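Local coordinates for regulatory protein AsnC (Escherichia coli, PDB 2CG4) that regulates transcription as an asparagine-binding member of the Lrp/AsnC family, activating asnA and controlling its own gene, at residues A[117-122]-A[136-141]; A[87-92]-A[105-110]. The protein carries 1 engineered substitution. All coordinates share one frame; numbering follows the deposited sequence.

Interaction 1 (A[117-122]-A[136-141]). With ASN (asparagine), chain C.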
loop_
_atom_site.group_PDB
_atom_site.type_symbol
_atom_site.label_atom_id
_atom_site.label_comp_id
_atom_site.label_asym_id
_atom_site.label_seq_id
_atom_site.Cartn_x
_atom_site.Cartn_y
_atom_site.Cartn_z
ATOM N N ASP A 117 8.445 24.846 -9.191
ATOM C CA ASP A 117 9.884 25.072 -9.097
ATOM C C ASP A 117 10.312 25.417 -7.672
ATOM O O ASP A 117 11.277 24.856 -7.163
ATOM C CB ASP A 117 10.365 26.146 -10.086
ATOM C CG ASP A 117 11.886 26.152 -10.238
ATOM O OD1 ASP A 117 12.442 25.120 -10.683
ATOM O OD2 ASP A 117 12.532 27.171 -9.898
ATOM N N ALA A 118 9.589 26.351 -7.048
ATOM C CA ALA A 118 9.675 26.626 -5.611
ATOM C C ALA A 118 9.477 25.395 -4.721
ATOM O O ALA A 118 10.303 25.122 -3.852
ATOM C CB ALA A 118 8.687 27.731 -5.221
ATOM N N LEU A 119 8.385 24.661 -4.924
ATOM C CA LEU A 119 8.133 23.436 -4.144
ATOM C C LEU A 119 9.282 22.441 -4.224
ATOM O O LEU A 119 9.624 21.811 -3.236
ATOM C CB LEU A 119 6.832 22.743 -4.573
ATOM C CG LEU A 119 6.534 21.406 -3.870
ATOM C CD1 LEU A 119 6.046 21.623 -2.435
ATOM C CD2 LEU A 119 5.528 20.571 -4.649
ATOM N N GLN A 120 9.856 22.295 -5.412
ATOM C CA GLN A 120 10.977 21.404 -5.633
ATOM C C GLN A 120 12.209 21.831 -4.824
ATOM O O GLN A 120 12.909 20.989 -4.273
ATOM C CB GLN A 120 11.300 21.349 -7.129
ATOM C CG GLN A 120 12.608 20.670 -7.474
ATOM C CD GLN A 120 13.731 21.657 -7.714
ATOM O OE1 GLN A 120 13.559 22.637 -8.435
ATOM N NE2 GLN A 120 14.886 21.409 -7.102
ATOM N N HIS A 121 12.463 23.138 -4.756
ATOM C CA HIS A 121 13.596 23.679 -3.998
ATOM C C HIS A 121 13.432 23.458 -2.491
ATOM O O HIS A 121 14.375 23.045 -1.818
ATOM C CB HIS A 121 13.807 25.174 -4.304
ATOM C CG HIS A 121 14.864 25.823 -3.457
ATOM N ND1 HIS A 121 16.209 25.750 -3.756
ATOM C CD2 HIS A 121 14.775 26.539 -2.309
ATOM C CE1 HIS A 121 16.901 26.392 -2.830
ATOM N NE2 HIS A 121 16.055 26.881 -1.941
ATOM N N VAL A 122 12.236 23.727 -1.972
ATOM C CA VAL A 122 11.922 23.444 -0.562
ATOM C C VAL A 122 12.044 21.956 -0.188
ATOM O O VAL A 122 12.797 21.610 0.722
ATOM C CB VAL A 122 10.521 23.977 -0.154
ATOM C CG1 VAL A 122 10.227 23.658 1.304
ATOM C CG2 VAL A 122 10.428 25.478 -0.403
ATOM N N THR A 136 9.602 11.517 2.018
ATOM C CA THR A 136 8.389 12.312 1.986
ATOM C C THR A 136 7.405 11.774 0.949
ATOM O O THR A 136 7.799 11.097 0.008
ATOM C CB THR A 136 8.684 13.805 1.709
ATOM O OG1 THR A 136 9.566 13.945 0.581
ATOM C CG2 THR A 136 9.288 14.452 2.926
ATOM N N GLU A 137 6.127 12.062 1.132
ATOM C CA GLU A 137 5.111 11.826 0.088
ATOM C C GLU A 137 4.226 13.043 0.038
ATOM O O GLU A 137 3.503 13.310 0.995
ATOM C CB GLU A 137 4.249 10.626 0.432
ATOM C CG GLU A 137 4.817 9.295 0.007
ATOM C CD GLU A 137 4.065 8.131 0.627
ATOM O OE1 GLU A 137 4.724 7.285 1.271
ATOM O OE2 GLU A 137 2.819 8.070 0.478
ATOM N N THR A 138 4.298 13.809 -1.044
ATOM C CA THR A 138 3.557 15.052 -1.080
ATOM C C THR A 138 2.300 14.954 -1.982
ATOM O O THR A 138 2.373 14.434 -3.103
ATOM C CB THR A 138 4.480 16.284 -1.367
ATOM O OG1 THR A 138 4.274 16.792 -2.682
ATOM C CG2 THR A 138 5.935 15.930 -1.204
ATOM N N LEU A 139 1.158 15.407 -1.445
ATOM C CA LEU A 139 -0.153 15.397 -2.138
ATOM C C LEU A 139 -0.523 16.797 -2.653
ATOM O O LEU A 139 -0.990 17.644 -1.896
ATOM C CB LEU A 139 -1.263 14.930 -1.192
ATOM C CG LEU A 139 -1.319 13.483 -0.686
ATOM C CD1 LEU A 139 -0.045 13.096 0.085
ATOM C CD2 LEU A 139 -2.541 13.323 0.194
ATOM N N ILE A 140 -0.318 17.037 -3.941
ATOM C CA ILE A 140 -0.467 18.369 -4.484
ATOM C C ILE A 140 -1.941 18.723 -4.610
ATOM O O ILE A 140 -2.749 17.933 -5.129
ATOM C CB ILE A 140 0.264 18.499 -5.834
ATOM C CG1 ILE A 140 1.776 18.419 -5.607
ATOM C CG2 ILE A 140 -0.116 19.792 -6.550
ATOM C CD1 ILE A 140 2.589 19.315 -6.520
ATOM N N VAL A 141 -2.300 19.903 -4.099
ATOM C CA VAL A 141 -3.668 20.387 -4.192
ATOM C C VAL A 141 -3.896 20.951 -5.582
ATOM O O VAL A 141 -3.148 21.813 -6.062
ATOM C CB VAL A 141 -4.011 21.453 -3.104
ATOM C CG1 VAL A 141 -5.474 21.811 -3.162
ATOM C CG2 VAL A 141 -3.659 20.943 -1.708
HETATM N N ASN C . 8.326 11.287 -3.249
HETATM C CA ASN C . 8.669 12.630 -2.696
HETATM C C ASN C . 7.456 13.401 -2.253
HETATM O O ASN C . 6.418 13.411 -2.927
HETATM C CB ASN C . 9.456 13.448 -3.704
HETATM C CG ASN C . 10.818 12.876 -3.953
HETATM O OD1 ASN C . 11.614 12.707 -3.027
HETATM N ND2 ASN C . 11.094 12.550 -5.202
HETATM O OXT ASN C . 7.508 14.005 -1.189
#
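The backbone N of Thr138, whose side chain lies near Leu119, donates a hydrogen bond to O of the bound asparagine, 2.9 Å away and bent to 157° at the hydrogen. This is the helix 116-127 layer of the ferredoxin-like ligand-binding domain of the Lrp/AsnC family, laid over the last strand of the sheet, 133-147. The strand thus works on two fronts: the backbone N of Thr138 bonds the ligand's carboxylate, while the side chains of Thr138 and Ile140 face the helix. Further bonds to the asparagine come from main-chain oxygens of Thr101, Gly103, Tyr105 and Ser106 of the third subunit, which places the effector between two chains.

Across the two segments the packing is slight, burying 84 Å² in all. One residue, Leu119, carries the helix side. With CG swung anti to the backbone N (chi1 176°), it extends a long arm toward the strand, where Ile140 comes in at a slant. Cys70 of strand 68-76, Val111 of strand 107-113 and Leu142 of the fourth subunit also pack on this leucine. It is a single methyl that reaches both strand residues: Leu119 CD2 lies 3.7 Å from Ile140 CD1 and 4.4 Å from Thr138 OG1.

Interaction 2 (A[87-92]-A[105-110]). With ASN (asparagine), chain B.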
loop_
_atom_site.group_PDB
_atom_site.type_symbol
_atom_site.label_atom_id
_atom_site.label_comp_id
_atom_site.label_asym_id
_atom_site.label_seq_id
_atom_site.Cartn_x
_atom_site.Cartn_y
_atom_site.Cartn_z
ATOM N N ALA A 87 11.054 20.201 15.267
ATOM C CA ALA A 87 11.818 21.409 15.584
ATOM C C ALA A 87 12.525 22.017 14.363
ATOM O O ALA A 87 12.583 23.238 14.216
ATOM C CB ALA A 87 12.812 21.109 16.672
ATOM N N LYS A 88 13.065 21.165 13.494
ATOM C CA LYS A 88 13.632 21.606 12.221
ATOM C C LYS A 88 12.575 22.118 11.237
ATOM O O LYS A 88 12.822 23.076 10.497
ATOM C CB LYS A 88 14.415 20.478 11.548
ATOM C CG LYS A 88 15.239 19.620 12.469
ATOM C CD LYS A 88 16.717 19.823 12.258
ATOM C CE LYS A 88 17.517 18.989 13.250
ATOM N NZ LYS A 88 17.967 17.701 12.658
ATOM N N LEU A 89 11.415 21.466 11.199
ATOM C CA LEU A 89 10.384 21.841 10.236
ATOM C C LEU A 89 9.848 23.209 10.573
ATOM O O LEU A 89 9.590 24.010 9.680
ATOM C CB LEU A 89 9.241 20.825 10.202
ATOM C CG LEU A 89 9.497 19.510 9.457
ATOM C CD1 LEU A 89 8.468 18.483 9.875
ATOM C CD2 LEU A 89 9.496 19.710 7.933
ATOM N N GLU A 90 9.688 23.476 11.868
ATOM C CA GLU A 90 8.963 24.655 12.328
ATOM C C GLU A 90 9.709 25.946 11.982
ATOM O O GLU A 90 9.100 26.997 11.825
ATOM C CB GLU A 90 8.635 24.552 13.833
ATOM C CG GLU A 90 9.325 25.573 14.727
ATOM C CD GLU A 90 8.578 26.893 14.837
ATOM O OE1 GLU A 90 7.329 26.891 14.879
ATOM O OE2 GLU A 90 9.242 27.942 14.891
ATOM N N SER A 91 11.024 25.848 11.833
ATOM C CA SER A 91 11.834 26.972 11.354
ATOM C C SER A 91 11.516 27.402 9.914
ATOM O O SER A 91 12.011 28.430 9.448
ATOM C CB SER A 91 13.325 26.652 11.482
ATOM O OG SER A 91 13.592 25.993 12.706
ATOM N N LEU A 92 10.697 26.627 9.213
ATOM C CA LEU A 92 10.438 26.890 7.801
ATOM C C LEU A 92 9.116 27.615 7.603
ATOM O O LEU A 92 8.082 27.176 8.102
ATOM C CB LEU A 92 10.457 25.589 6.990
ATOM C CG LEU A 92 11.738 24.753 7.089
ATOM C CD1 LEU A 92 11.556 23.365 6.486
ATOM C CD2 LEU A 92 12.907 25.490 6.449
ATOM N N TYR A 105 1.994 8.015 8.246
ATOM C CA TYR A 105 3.024 9.042 8.295
ATOM C C TYR A 105 3.362 9.367 9.749
ATOM O O TYR A 105 2.483 9.302 10.613
ATOM C CB TYR A 105 2.544 10.311 7.585
ATOM C CG TYR A 105 2.132 10.128 6.140
ATOM C CD1 TYR A 105 0.838 10.426 5.720
ATOM C CD2 TYR A 105 3.034 9.665 5.194
ATOM C CE1 TYR A 105 0.460 10.265 4.384
ATOM C CE2 TYR A 105 2.674 9.505 3.879
ATOM C CZ TYR A 105 1.384 9.798 3.475
ATOM O OH TYR A 105 1.033 9.624 2.149
ATOM N N SER A 106 4.626 9.720 10.010
ATOM C CA SER A 106 5.031 10.263 11.310
ATOM C C SER A 106 4.527 11.698 11.546
ATOM O O SER A 106 3.957 12.017 12.605
ATOM C CB SER A 106 6.560 10.231 11.462
ATOM O OG SER A 106 7.145 9.090 10.834
ATOM N N ILE A 107 4.765 12.561 10.562
ATOM C CA ILE A 107 4.248 13.932 10.577
ATOM C C ILE A 107 3.481 14.189 9.284
ATOM O O ILE A 107 3.857 13.686 8.225
ATOM C CB ILE A 107 5.380 14.964 10.716
ATOM C CG1 ILE A 107 6.488 14.424 11.636
ATOM C CG2 ILE A 107 4.830 16.287 11.243
ATOM C CD1 ILE A 107 7.666 15.331 11.794
ATOM N N PHE A 108 2.392 14.942 9.378
ATOM C CA PHE A 108 1.639 15.357 8.210
ATOM C C PHE A 108 1.610 16.891 8.220
ATOM O O PHE A 108 1.168 17.495 9.190
ATOM C CB PHE A 108 0.220 14.764 8.277
ATOM C CG PHE A 108 -0.567 14.884 7.001
ATOM C CD1 PHE A 108 -0.116 14.292 5.825
ATOM C CD2 PHE A 108 -1.777 15.563 6.980
ATOM C CE1 PHE A 108 -0.841 14.391 4.642
ATOM C CE2 PHE A 108 -2.520 15.669 5.800
ATOM C CZ PHE A 108 -2.043 15.080 4.629
ATOM N N ILE A 109 2.108 17.515 7.162
ATOM C CA ILE A 109 2.298 18.956 7.142
ATOM C C ILE A 109 1.664 19.540 5.897
ATOM O O ILE A 109 1.518 18.856 4.893
ATOM C CB ILE A 109 3.805 19.374 7.178
ATOM C CG1 ILE A 109 4.482 19.057 5.847
ATOM C CG2 ILE A 109 4.541 18.710 8.350
ATOM C CD1 ILE A 109 5.996 19.347 5.819
ATOM N N LYS A 110 1.275 20.809 5.986
ATOM C CA LYS A 110 0.945 21.609 4.814
ATOM C C LYS A 110 2.094 22.539 4.482
ATOM O O LYS A 110 2.615 23.214 5.369
ATOM C CB LYS A 110 -0.300 22.437 5.079
ATOM C CG LYS A 110 -1.196 22.573 3.891
ATOM C CD LYS A 110 -2.168 23.701 4.107
ATOM C CE LYS A 110 -3.308 23.655 3.089
ATOM N NZ LYS A 110 -4.341 24.672 3.445
HETATM N N ASN B . 1.455 7.156 12.407
HETATM C CA ASN B . 1.553 6.870 13.869
HETATM C C ASN B . 0.522 5.876 14.333
HETATM O O ASN B . -0.646 5.926 13.932
HETATM C CB ASN B . 1.437 8.146 14.682
HETATM C CG ASN B . 2.614 9.050 14.481
HETATM O OD1 ASN B . 3.761 8.659 14.710
HETATM N ND2 ASN B . 2.349 10.262 14.029
HETATM O OXT ASN B . 0.874 4.994 15.107
#
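Ile107, whose CD1 meets Leu89 at the end of its branch, belongs to a classic beta bulge: it and Ser106 both face Ile74 of the neighbouring strand 68-76, so that two residues take the place of one. Ser106 is tied in further by the backbone N of Leu76, which donates to its hydroxyl oxygen. The irregularity falls where the chain turns from protein core to ligand. On the ligand side, two successive carbonyls accept bonds from a bound asparagine: its N lies 3.0 Å from Tyr105 O and its ND2 2.8 Å from Ser106 O. Carbonyls of Thr101 and Gly103 add further bonds, and Thr136 OG1 and Thr138 N of the fifth subunit bind it from another chain.

On the core side, Leu89 works as a fork. Its CD1 points at Ile107 CD1, the two methyls meeting tip to tip at 3.8 Å, while its CD2 lies 4.1 Å from Ile109 CD1. Ile109 presents that methyl by an uncommon torsion, with CG1 placed between its backbone N and carbonyl carbon (chi1 72°). Phe108, between the two isoleucines in sequence, projects from the other face of the sheet, where its ring meets Phe71 and Phe108 of the second subunit. One face of the strand therefore serves the helix and the other the dimer. Such an arrangement, with helix 82-90 linking strand 68-76 to strand 95-101 and packing over the intervening strand 107-113, is the beta-alpha-beta crossover characteristic of the ferredoxin-like beta-alpha-beta-beta-alpha-beta fold.

Interaction 2 closes before interaction 1 opens, and strand 107-113 runs on into helix 116-127. Their centres lie about 13 Å apart, each joining one of the domain's two helices to the same four-stranded antiparallel sheet: interaction 2 at an inner strand, interaction 1 at a strand outermost within this chain. A direct link joins them, a probable hydrogen bond of 2.9 Å between Tyr105 OH and Glu137 OE2. As a worked example of a shared effector site, the pair is instructive. Residues 105-106 contribute two carbonyls to one asparagine site, and strand 133-147 contributes Thr138 N to another, so each chain helps bind two ligands, each with a different neighbouring subunit of the eight-chain assembly.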